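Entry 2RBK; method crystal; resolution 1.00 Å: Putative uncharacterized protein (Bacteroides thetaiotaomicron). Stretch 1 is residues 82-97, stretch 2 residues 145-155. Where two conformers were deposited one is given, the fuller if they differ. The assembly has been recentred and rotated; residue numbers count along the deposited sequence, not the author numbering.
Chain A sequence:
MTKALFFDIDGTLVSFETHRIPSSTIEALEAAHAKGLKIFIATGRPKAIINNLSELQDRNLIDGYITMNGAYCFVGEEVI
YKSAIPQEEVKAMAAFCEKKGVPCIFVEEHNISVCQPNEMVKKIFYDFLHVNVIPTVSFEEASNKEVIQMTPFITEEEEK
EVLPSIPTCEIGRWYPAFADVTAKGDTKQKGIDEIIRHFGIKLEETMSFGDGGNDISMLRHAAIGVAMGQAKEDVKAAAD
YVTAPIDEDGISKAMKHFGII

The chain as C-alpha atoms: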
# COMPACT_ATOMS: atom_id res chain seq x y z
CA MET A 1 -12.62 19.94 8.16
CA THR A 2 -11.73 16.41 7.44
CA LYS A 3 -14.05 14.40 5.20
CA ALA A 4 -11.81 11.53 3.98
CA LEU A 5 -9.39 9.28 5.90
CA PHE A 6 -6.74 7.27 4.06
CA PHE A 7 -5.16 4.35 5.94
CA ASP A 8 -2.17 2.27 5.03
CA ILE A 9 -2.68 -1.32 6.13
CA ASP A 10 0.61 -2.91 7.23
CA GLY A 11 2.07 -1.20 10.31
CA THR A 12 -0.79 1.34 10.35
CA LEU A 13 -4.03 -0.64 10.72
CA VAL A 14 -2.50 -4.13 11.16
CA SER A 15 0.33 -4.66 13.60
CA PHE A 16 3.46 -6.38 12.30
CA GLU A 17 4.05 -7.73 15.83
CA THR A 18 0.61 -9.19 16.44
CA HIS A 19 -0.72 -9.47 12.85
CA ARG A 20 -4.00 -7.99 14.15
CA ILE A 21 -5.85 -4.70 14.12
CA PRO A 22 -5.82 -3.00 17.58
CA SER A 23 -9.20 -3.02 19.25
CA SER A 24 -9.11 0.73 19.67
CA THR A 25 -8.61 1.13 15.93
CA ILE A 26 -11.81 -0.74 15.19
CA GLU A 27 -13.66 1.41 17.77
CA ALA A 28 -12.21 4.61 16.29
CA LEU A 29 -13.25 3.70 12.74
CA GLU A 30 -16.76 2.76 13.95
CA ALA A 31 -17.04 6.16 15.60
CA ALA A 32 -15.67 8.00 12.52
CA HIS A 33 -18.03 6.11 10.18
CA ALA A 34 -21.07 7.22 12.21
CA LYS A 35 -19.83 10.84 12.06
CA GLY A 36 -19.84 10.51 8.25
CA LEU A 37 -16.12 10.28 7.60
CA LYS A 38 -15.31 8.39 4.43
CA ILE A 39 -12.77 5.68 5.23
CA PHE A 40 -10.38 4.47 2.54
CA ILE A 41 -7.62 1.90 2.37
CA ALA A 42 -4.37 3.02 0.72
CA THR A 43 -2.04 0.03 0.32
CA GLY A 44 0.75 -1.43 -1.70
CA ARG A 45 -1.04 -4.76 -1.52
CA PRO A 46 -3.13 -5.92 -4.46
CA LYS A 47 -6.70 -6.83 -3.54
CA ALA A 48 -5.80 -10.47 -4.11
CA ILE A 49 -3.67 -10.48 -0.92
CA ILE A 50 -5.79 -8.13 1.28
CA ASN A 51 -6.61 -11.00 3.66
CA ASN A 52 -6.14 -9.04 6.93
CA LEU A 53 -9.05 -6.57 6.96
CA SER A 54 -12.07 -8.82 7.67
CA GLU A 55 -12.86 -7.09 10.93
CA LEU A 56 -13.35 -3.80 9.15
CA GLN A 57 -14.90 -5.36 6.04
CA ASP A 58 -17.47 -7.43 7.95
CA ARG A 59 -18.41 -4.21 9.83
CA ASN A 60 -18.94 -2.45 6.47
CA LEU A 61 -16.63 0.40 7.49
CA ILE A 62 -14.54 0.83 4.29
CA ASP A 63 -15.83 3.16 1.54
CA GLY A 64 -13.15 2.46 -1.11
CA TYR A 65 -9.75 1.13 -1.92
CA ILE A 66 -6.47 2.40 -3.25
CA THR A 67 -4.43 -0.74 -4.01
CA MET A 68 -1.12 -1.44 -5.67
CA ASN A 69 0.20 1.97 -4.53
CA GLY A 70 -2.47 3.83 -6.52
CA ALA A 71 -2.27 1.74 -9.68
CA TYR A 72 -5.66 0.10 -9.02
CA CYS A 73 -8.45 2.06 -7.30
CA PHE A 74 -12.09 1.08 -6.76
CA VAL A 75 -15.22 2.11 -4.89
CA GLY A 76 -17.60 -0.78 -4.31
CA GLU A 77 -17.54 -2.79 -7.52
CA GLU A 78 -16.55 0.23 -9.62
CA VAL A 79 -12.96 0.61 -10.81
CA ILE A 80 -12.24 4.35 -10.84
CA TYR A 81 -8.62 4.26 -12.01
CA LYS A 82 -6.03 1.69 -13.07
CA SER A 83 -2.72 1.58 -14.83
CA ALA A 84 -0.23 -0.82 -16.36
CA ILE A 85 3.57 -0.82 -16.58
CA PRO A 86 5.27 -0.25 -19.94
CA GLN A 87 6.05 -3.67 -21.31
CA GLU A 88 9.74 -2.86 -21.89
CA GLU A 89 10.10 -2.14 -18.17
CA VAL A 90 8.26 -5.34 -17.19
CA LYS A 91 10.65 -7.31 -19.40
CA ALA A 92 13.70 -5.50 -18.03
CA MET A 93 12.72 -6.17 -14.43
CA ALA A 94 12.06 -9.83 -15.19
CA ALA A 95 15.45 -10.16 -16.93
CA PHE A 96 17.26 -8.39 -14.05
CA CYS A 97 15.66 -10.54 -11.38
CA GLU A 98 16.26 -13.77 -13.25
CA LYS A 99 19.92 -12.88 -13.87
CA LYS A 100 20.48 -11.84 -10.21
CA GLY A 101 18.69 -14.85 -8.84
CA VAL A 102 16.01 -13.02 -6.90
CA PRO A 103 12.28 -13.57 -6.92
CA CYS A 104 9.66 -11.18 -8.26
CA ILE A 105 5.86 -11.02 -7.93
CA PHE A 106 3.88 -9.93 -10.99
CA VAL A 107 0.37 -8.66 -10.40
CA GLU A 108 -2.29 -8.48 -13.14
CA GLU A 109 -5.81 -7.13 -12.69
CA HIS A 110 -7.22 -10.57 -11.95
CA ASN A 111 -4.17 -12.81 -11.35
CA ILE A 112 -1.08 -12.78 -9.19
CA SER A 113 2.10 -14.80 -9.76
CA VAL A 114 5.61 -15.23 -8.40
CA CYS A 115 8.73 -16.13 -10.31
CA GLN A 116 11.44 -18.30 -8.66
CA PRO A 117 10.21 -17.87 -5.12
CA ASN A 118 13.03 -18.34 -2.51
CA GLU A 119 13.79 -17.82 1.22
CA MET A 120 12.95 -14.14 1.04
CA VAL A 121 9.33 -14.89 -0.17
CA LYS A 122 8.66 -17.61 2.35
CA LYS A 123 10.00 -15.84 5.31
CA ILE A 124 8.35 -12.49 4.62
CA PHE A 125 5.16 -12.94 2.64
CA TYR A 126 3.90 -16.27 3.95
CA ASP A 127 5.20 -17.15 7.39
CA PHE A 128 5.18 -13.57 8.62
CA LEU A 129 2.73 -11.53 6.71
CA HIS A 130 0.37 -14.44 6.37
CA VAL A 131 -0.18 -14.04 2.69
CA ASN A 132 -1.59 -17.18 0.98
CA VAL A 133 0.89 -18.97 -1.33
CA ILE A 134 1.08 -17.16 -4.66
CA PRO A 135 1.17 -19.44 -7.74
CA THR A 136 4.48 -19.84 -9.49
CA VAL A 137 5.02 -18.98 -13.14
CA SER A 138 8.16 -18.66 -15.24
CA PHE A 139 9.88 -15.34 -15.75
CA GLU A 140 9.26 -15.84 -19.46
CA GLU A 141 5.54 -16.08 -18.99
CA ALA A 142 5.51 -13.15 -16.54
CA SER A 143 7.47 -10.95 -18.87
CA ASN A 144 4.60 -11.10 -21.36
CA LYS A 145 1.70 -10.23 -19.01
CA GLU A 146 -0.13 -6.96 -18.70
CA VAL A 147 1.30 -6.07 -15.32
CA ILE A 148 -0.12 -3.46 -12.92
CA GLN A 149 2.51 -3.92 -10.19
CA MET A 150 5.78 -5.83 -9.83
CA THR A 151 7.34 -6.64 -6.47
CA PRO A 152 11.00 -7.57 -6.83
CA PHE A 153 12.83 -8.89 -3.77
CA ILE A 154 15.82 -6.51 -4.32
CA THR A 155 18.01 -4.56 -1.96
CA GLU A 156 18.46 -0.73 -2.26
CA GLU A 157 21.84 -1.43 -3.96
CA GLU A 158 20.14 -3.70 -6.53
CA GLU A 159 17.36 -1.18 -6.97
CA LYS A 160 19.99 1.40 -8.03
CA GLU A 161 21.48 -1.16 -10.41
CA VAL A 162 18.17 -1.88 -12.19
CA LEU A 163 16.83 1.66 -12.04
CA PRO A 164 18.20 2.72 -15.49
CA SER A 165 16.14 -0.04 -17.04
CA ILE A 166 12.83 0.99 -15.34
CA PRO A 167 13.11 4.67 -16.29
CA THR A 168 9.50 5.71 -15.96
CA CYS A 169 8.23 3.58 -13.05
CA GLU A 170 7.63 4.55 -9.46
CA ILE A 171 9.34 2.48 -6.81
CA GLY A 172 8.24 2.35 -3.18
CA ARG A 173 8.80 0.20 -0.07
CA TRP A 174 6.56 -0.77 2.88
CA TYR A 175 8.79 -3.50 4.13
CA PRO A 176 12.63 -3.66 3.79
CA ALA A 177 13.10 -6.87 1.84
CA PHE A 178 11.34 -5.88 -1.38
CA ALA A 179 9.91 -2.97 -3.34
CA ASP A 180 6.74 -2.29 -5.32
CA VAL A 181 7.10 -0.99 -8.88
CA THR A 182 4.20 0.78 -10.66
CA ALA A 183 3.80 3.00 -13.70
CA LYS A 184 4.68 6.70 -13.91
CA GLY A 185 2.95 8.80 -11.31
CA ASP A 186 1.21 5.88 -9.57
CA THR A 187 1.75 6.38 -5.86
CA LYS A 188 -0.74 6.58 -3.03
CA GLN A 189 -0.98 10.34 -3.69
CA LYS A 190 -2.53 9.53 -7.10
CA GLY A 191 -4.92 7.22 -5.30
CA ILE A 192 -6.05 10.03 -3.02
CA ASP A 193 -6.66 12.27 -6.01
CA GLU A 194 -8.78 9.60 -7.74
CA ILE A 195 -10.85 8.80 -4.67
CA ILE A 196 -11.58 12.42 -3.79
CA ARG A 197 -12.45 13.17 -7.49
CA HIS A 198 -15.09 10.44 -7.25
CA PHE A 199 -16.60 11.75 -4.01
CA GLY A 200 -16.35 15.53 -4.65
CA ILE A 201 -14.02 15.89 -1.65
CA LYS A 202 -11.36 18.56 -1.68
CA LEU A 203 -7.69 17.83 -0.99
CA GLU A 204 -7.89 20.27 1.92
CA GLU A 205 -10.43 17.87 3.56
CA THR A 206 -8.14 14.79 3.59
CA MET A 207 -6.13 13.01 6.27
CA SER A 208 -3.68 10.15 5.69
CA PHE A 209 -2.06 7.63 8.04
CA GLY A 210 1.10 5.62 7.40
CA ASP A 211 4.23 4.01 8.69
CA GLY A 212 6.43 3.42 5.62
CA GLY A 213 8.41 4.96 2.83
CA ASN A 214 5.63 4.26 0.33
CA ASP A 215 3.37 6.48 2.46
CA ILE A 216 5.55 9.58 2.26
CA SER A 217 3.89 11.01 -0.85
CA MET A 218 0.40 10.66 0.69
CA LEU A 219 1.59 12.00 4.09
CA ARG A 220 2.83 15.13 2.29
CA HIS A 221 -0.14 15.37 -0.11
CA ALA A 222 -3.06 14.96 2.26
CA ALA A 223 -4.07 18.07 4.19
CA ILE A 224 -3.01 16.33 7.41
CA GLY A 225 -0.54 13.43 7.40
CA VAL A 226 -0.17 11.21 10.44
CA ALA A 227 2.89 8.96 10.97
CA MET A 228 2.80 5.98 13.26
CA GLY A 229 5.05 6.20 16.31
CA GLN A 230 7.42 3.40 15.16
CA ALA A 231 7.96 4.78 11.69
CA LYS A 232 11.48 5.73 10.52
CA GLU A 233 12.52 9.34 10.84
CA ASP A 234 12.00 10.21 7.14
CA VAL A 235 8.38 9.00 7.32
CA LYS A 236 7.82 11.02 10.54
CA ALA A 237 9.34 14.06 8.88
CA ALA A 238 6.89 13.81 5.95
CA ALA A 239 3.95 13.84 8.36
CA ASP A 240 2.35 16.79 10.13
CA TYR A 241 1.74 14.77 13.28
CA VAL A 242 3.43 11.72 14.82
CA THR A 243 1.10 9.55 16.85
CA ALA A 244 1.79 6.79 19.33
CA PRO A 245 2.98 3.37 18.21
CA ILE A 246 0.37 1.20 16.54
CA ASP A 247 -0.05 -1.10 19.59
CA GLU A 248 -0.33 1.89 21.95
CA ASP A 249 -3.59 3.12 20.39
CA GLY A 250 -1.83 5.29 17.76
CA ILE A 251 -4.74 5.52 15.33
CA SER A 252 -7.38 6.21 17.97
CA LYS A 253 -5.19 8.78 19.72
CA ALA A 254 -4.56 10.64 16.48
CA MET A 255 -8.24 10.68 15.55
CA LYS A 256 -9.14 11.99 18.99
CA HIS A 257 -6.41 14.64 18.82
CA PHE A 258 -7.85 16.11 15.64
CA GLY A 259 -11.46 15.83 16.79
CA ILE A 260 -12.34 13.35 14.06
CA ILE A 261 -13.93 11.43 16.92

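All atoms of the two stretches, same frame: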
# COMPACT_ATOMS: atom_id res chain seq x y z
N LYS A 82 -7.04 2.75 -13.07
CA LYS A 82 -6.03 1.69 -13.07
C LYS A 82 -4.94 2.08 -14.04
O LYS A 82 -5.10 3.02 -14.84
CB LYS A 82 -6.61 0.33 -13.40
CG LYS A 82 -7.46 0.21 -14.65
CD LYS A 82 -7.74 -1.23 -15.01
CE LYS A 82 -8.14 -1.45 -16.46
NZ LYS A 82 -8.97 -2.64 -16.78
N SER A 83 -3.84 1.35 -13.96
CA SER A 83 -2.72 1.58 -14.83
C SER A 83 -2.00 0.27 -15.11
O SER A 83 -2.29 -0.74 -14.51
CB SER A 83 -1.71 2.60 -14.23
OG SER A 83 -1.13 2.05 -13.08
N ALA A 84 -1.05 0.33 -16.02
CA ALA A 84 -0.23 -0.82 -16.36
C ALA A 84 1.18 -0.30 -16.66
O ALA A 84 1.39 0.80 -17.16
CB ALA A 84 -0.77 -1.59 -17.52
N ILE A 85 2.18 -1.15 -16.38
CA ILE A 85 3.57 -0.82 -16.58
C ILE A 85 3.96 -0.97 -18.03
O ILE A 85 3.60 -1.98 -18.66
CB ILE A 85 4.42 -1.73 -15.65
CG1 ILE A 85 4.10 -1.47 -14.18
CG2 ILE A 85 5.89 -1.53 -15.92
CD1 ILE A 85 4.69 -2.48 -13.26
N PRO A 86 4.73 -0.06 -18.59
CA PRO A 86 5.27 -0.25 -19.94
C PRO A 86 5.93 -1.63 -20.10
O PRO A 86 6.72 -2.04 -19.26
CB PRO A 86 6.31 0.87 -20.06
CG PRO A 86 5.71 1.97 -19.23
CD PRO A 86 5.16 1.22 -18.03
N GLN A 87 5.60 -2.29 -21.19
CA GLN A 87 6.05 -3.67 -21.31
C GLN A 87 7.58 -3.75 -21.33
O GLN A 87 8.15 -4.74 -20.82
CB GLN A 87 5.51 -4.32 -22.55
CG GLN A 87 5.47 -5.86 -22.34
CD GLN A 87 4.45 -6.24 -21.33
OE1 GLN A 87 3.42 -5.54 -21.18
NE2 GLN A 87 4.64 -7.31 -20.59
N GLU A 88 8.28 -2.79 -21.90
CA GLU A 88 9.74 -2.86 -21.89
C GLU A 88 10.27 -2.92 -20.47
O GLU A 88 11.32 -3.55 -20.20
CB GLU A 88 10.31 -1.65 -22.60
CG GLU A 88 10.34 -1.65 -24.06
CD GLU A 88 11.03 -0.54 -24.77
OE1 GLU A 88 11.69 0.32 -24.14
OE2 GLU A 88 10.89 -0.48 -26.01
N GLU A 89 9.63 -2.21 -19.57
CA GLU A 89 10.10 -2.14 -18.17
C GLU A 89 9.72 -3.41 -17.42
O GLU A 89 10.49 -3.87 -16.56
CB GLU A 89 9.58 -0.85 -17.54
CG GLU A 89 10.12 0.36 -18.27
CD GLU A 89 9.88 1.72 -17.66
OE1 GLU A 89 10.10 1.96 -16.51
OE2 GLU A 89 9.48 2.61 -18.46
N VAL A 90 8.58 -4.01 -17.73
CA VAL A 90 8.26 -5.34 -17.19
C VAL A 90 9.33 -6.36 -17.59
O VAL A 90 9.87 -7.09 -16.77
CB VAL A 90 6.87 -5.83 -17.67
CG1 VAL A 90 6.60 -7.25 -17.21
CG2 VAL A 90 5.78 -4.88 -17.20
N LYS A 91 9.65 -6.36 -18.88
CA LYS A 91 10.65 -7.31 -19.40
C LYS A 91 12.01 -7.06 -18.79
O LYS A 91 12.71 -8.02 -18.45
CB LYS A 91 10.72 -7.24 -20.93
CG LYS A 91 9.47 -7.71 -21.67
CD LYS A 91 9.59 -7.69 -23.17
CE LYS A 91 8.38 -8.11 -23.94
NZ LYS A 91 7.60 -9.32 -23.58
N ALA A 92 12.38 -5.79 -18.60
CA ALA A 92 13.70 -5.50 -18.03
C ALA A 92 13.79 -5.90 -16.59
O ALA A 92 14.82 -6.45 -16.14
CB ALA A 92 14.04 -4.03 -18.21
N MET A 93 12.73 -5.70 -15.81
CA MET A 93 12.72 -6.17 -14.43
C MET A 93 12.78 -7.69 -14.34
O MET A 93 13.56 -8.23 -13.53
CB MET A 93 11.45 -5.63 -13.74
CG MET A 93 11.46 -6.02 -12.26
SD MET A 93 12.80 -5.49 -11.21
CE MET A 93 12.55 -3.72 -11.22
N ALA A 94 12.03 -8.37 -15.18
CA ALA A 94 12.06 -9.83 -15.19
C ALA A 94 13.47 -10.33 -15.55
O ALA A 94 13.97 -11.26 -14.90
CB ALA A 94 11.05 -10.38 -16.17
N ALA A 95 14.12 -9.74 -16.53
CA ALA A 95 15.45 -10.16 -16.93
C ALA A 95 16.42 -9.91 -15.79
O ALA A 95 17.31 -10.73 -15.53
CB ALA A 95 15.88 -9.42 -18.19
N PHE A 96 16.35 -8.77 -15.12
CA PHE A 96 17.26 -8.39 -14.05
C PHE A 96 17.13 -9.38 -12.91
O PHE A 96 18.09 -9.90 -12.42
CB PHE A 96 16.96 -6.97 -13.57
CG PHE A 96 17.81 -6.53 -12.39
CD1 PHE A 96 19.09 -6.06 -12.63
CD2 PHE A 96 17.37 -6.62 -11.09
CE1 PHE A 96 19.90 -5.66 -11.57
CE2 PHE A 96 18.18 -6.21 -10.03
CZ PHE A 96 19.44 -5.74 -10.30
N CYS A 97 15.88 -9.61 -12.50
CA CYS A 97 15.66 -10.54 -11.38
C CYS A 97 16.11 -11.95 -11.68
O CYS A 97 16.73 -12.63 -10.83
CB CYS A 97 14.23 -10.56 -10.89
SG CYS A 97 13.72 -8.97 -10.14
N LYS A 145 2.96 -10.58 -19.63
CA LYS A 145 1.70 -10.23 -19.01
C LYS A 145 1.49 -8.72 -19.02
O LYS A 145 2.43 -7.96 -19.01
CB LYS A 145 1.69 -10.71 -17.54
CG LYS A 145 1.73 -12.27 -17.39
CD LYS A 145 1.75 -12.66 -15.92
CE LYS A 145 1.62 -14.16 -15.72
NZ LYS A 145 0.19 -14.56 -15.78
N GLU A 146 0.24 -8.34 -18.96
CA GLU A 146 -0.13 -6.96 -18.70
C GLU A 146 -0.06 -6.75 -17.17
O GLU A 146 -0.96 -7.19 -16.44
CB GLU A 146 -1.47 -6.72 -19.36
CG GLU A 146 -1.50 -7.10 -20.84
CD GLU A 146 -0.52 -6.53 -21.83
OE1 GLU A 146 -0.32 -5.29 -21.75
OE2 GLU A 146 0.07 -7.20 -22.75
N VAL A 147 0.97 -6.12 -16.72
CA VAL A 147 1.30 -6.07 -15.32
C VAL A 147 0.97 -4.68 -14.74
O VAL A 147 1.42 -3.66 -15.28
CB VAL A 147 2.77 -6.44 -15.11
CG1 VAL A 147 3.17 -6.33 -13.66
CG2 VAL A 147 3.04 -7.84 -15.63
N ILE A 148 0.23 -4.68 -13.66
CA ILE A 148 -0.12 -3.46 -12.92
C ILE A 148 0.91 -3.13 -11.87
O ILE A 148 1.27 -1.94 -11.66
CB ILE A 148 -1.50 -3.59 -12.29
CG1 ILE A 148 -2.53 -3.95 -13.37
CG2 ILE A 148 -1.86 -2.35 -11.53
CD1 ILE A 148 -3.95 -3.98 -12.92
N GLN A 149 1.49 -4.13 -11.20
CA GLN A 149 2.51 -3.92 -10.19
C GLN A 149 3.48 -5.11 -10.22
O GLN A 149 3.07 -6.25 -10.38
CB GLN A 149 1.92 -3.78 -8.78
CG GLN A 149 2.97 -3.52 -7.70
CD GLN A 149 2.31 -3.11 -6.41
OE1 GLN A 149 2.06 -1.89 -6.23
NE2 GLN A 149 1.96 -4.03 -5.53
N MET A 150 4.78 -4.80 -10.07
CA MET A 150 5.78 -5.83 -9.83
C MET A 150 6.40 -5.62 -8.49
O MET A 150 6.63 -4.47 -8.09
CB MET A 150 6.89 -5.76 -10.86
CG MET A 150 6.58 -5.84 -12.24
SD MET A 150 7.89 -5.56 -13.38
CE MET A 150 8.48 -3.93 -13.39
N THR A 151 6.72 -6.69 -7.81
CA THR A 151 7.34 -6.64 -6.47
C THR A 151 8.61 -7.47 -6.47
O THR A 151 8.55 -8.69 -6.14
CB THR A 151 6.30 -7.05 -5.44
OG1 THR A 151 5.19 -6.13 -5.54
CG2 THR A 151 6.90 -6.96 -4.06
N PRO A 152 9.71 -6.88 -6.88
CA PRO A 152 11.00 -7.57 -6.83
C PRO A 152 11.58 -7.58 -5.43
O PRO A 152 11.51 -6.61 -4.68
CB PRO A 152 11.90 -6.71 -7.78
CG PRO A 152 11.30 -5.35 -7.62
CD PRO A 152 9.82 -5.56 -7.56
N PHE A 153 12.20 -8.73 -5.07
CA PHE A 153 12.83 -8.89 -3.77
C PHE A 153 14.29 -8.47 -3.94
O PHE A 153 15.23 -9.26 -3.99
CB PHE A 153 12.68 -10.35 -3.28
CG PHE A 153 11.30 -10.60 -2.76
CD1 PHE A 153 10.26 -10.66 -3.69
CD2 PHE A 153 10.94 -10.73 -1.43
CE1 PHE A 153 8.97 -10.88 -3.26
CE2 PHE A 153 9.64 -10.96 -0.99
CZ PHE A 153 8.62 -10.99 -1.94
N ILE A 154 14.49 -7.13 -4.07
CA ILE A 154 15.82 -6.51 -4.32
C ILE A 154 16.17 -5.59 -3.19
O ILE A 154 15.30 -4.94 -2.61
CB ILE A 154 15.81 -5.75 -5.67
CG1 ILE A 154 14.69 -4.70 -5.79
CG2 ILE A 154 15.79 -6.80 -6.78
CD1 ILE A 154 14.78 -3.89 -7.06
N THR A 155 17.48 -5.53 -2.91
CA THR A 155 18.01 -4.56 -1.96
C THR A 155 17.99 -3.15 -2.57
O THR A 155 17.81 -3.02 -3.77
CB THR A 155 19.47 -4.89 -1.57
OG1 THR A 155 20.27 -4.77 -2.78
CG2 THR A 155 19.71 -6.26 -1.01
O HOH W 1 1.20 0.47 -12.93
O HOH W 2 2.36 -4.50 -18.73
O HOH W 3 1.96 -4.25 -23.18

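Helix 87-97 lies over strand 149-152, and the two run in nearly the same direction, with 17° between their axes. Their closest approach is 10.2 Å. That gap is filled by side chains.

Before the helix begins, the backbones themselves meet. Ile85 N donates a nearly straight hydrogen bond to Val147 O, 2.8 Å long. Val147 O also receives a CA-H contact from Ala84 CA at 3.5 Å. The chains come close here: Ala84 CA is 4.3 Å from Ile148 CA. Nearby, Ile148 CG2 rests 3.4 Å from Ser83 O. Water 1 bridges Ser83 OG and Ile148 O.

Gln87 ties down the first turn of the helix. Its CA-CB bond points sideways, but the side chain bends back so that Gln87 NE2 donates to Lys145 O at 2.8 Å. Water 3 donates to both Gln87 OE1 and Glu146 OE1, linking two acceptors that could not bond directly.

The main bump is Met150, which points toward the helix and has the largest covered area. Its side chain passes Ile85, with Met150 CG 4.0 Å from Ile85 CD1, and bends at its end (chi3 -68°). Met150 SD then lies 3.8 Å from Val90 CA. The terminal Met150 CE reaches the helix backbone, 3.8 Å from Glu89 O, and presses against Met93 CB at 3.4 Å. The methionine thus fills a hollow lined by Ile85, Glu89, Val90 and Met93. Val147 packs beside it, with Val147 CG2 3.9 Å from Val90 CG1.

Further along, Pro152 is the next bump. Pro152 CB touches two sulfurs from residues one helical turn apart: Met93 SD at 3.8 Å and Cys97 SG at 3.7 Å. Finally, Ile154 CG2 meets the edge of the Phe96 ring, 4.1 Å from Phe96 CE2.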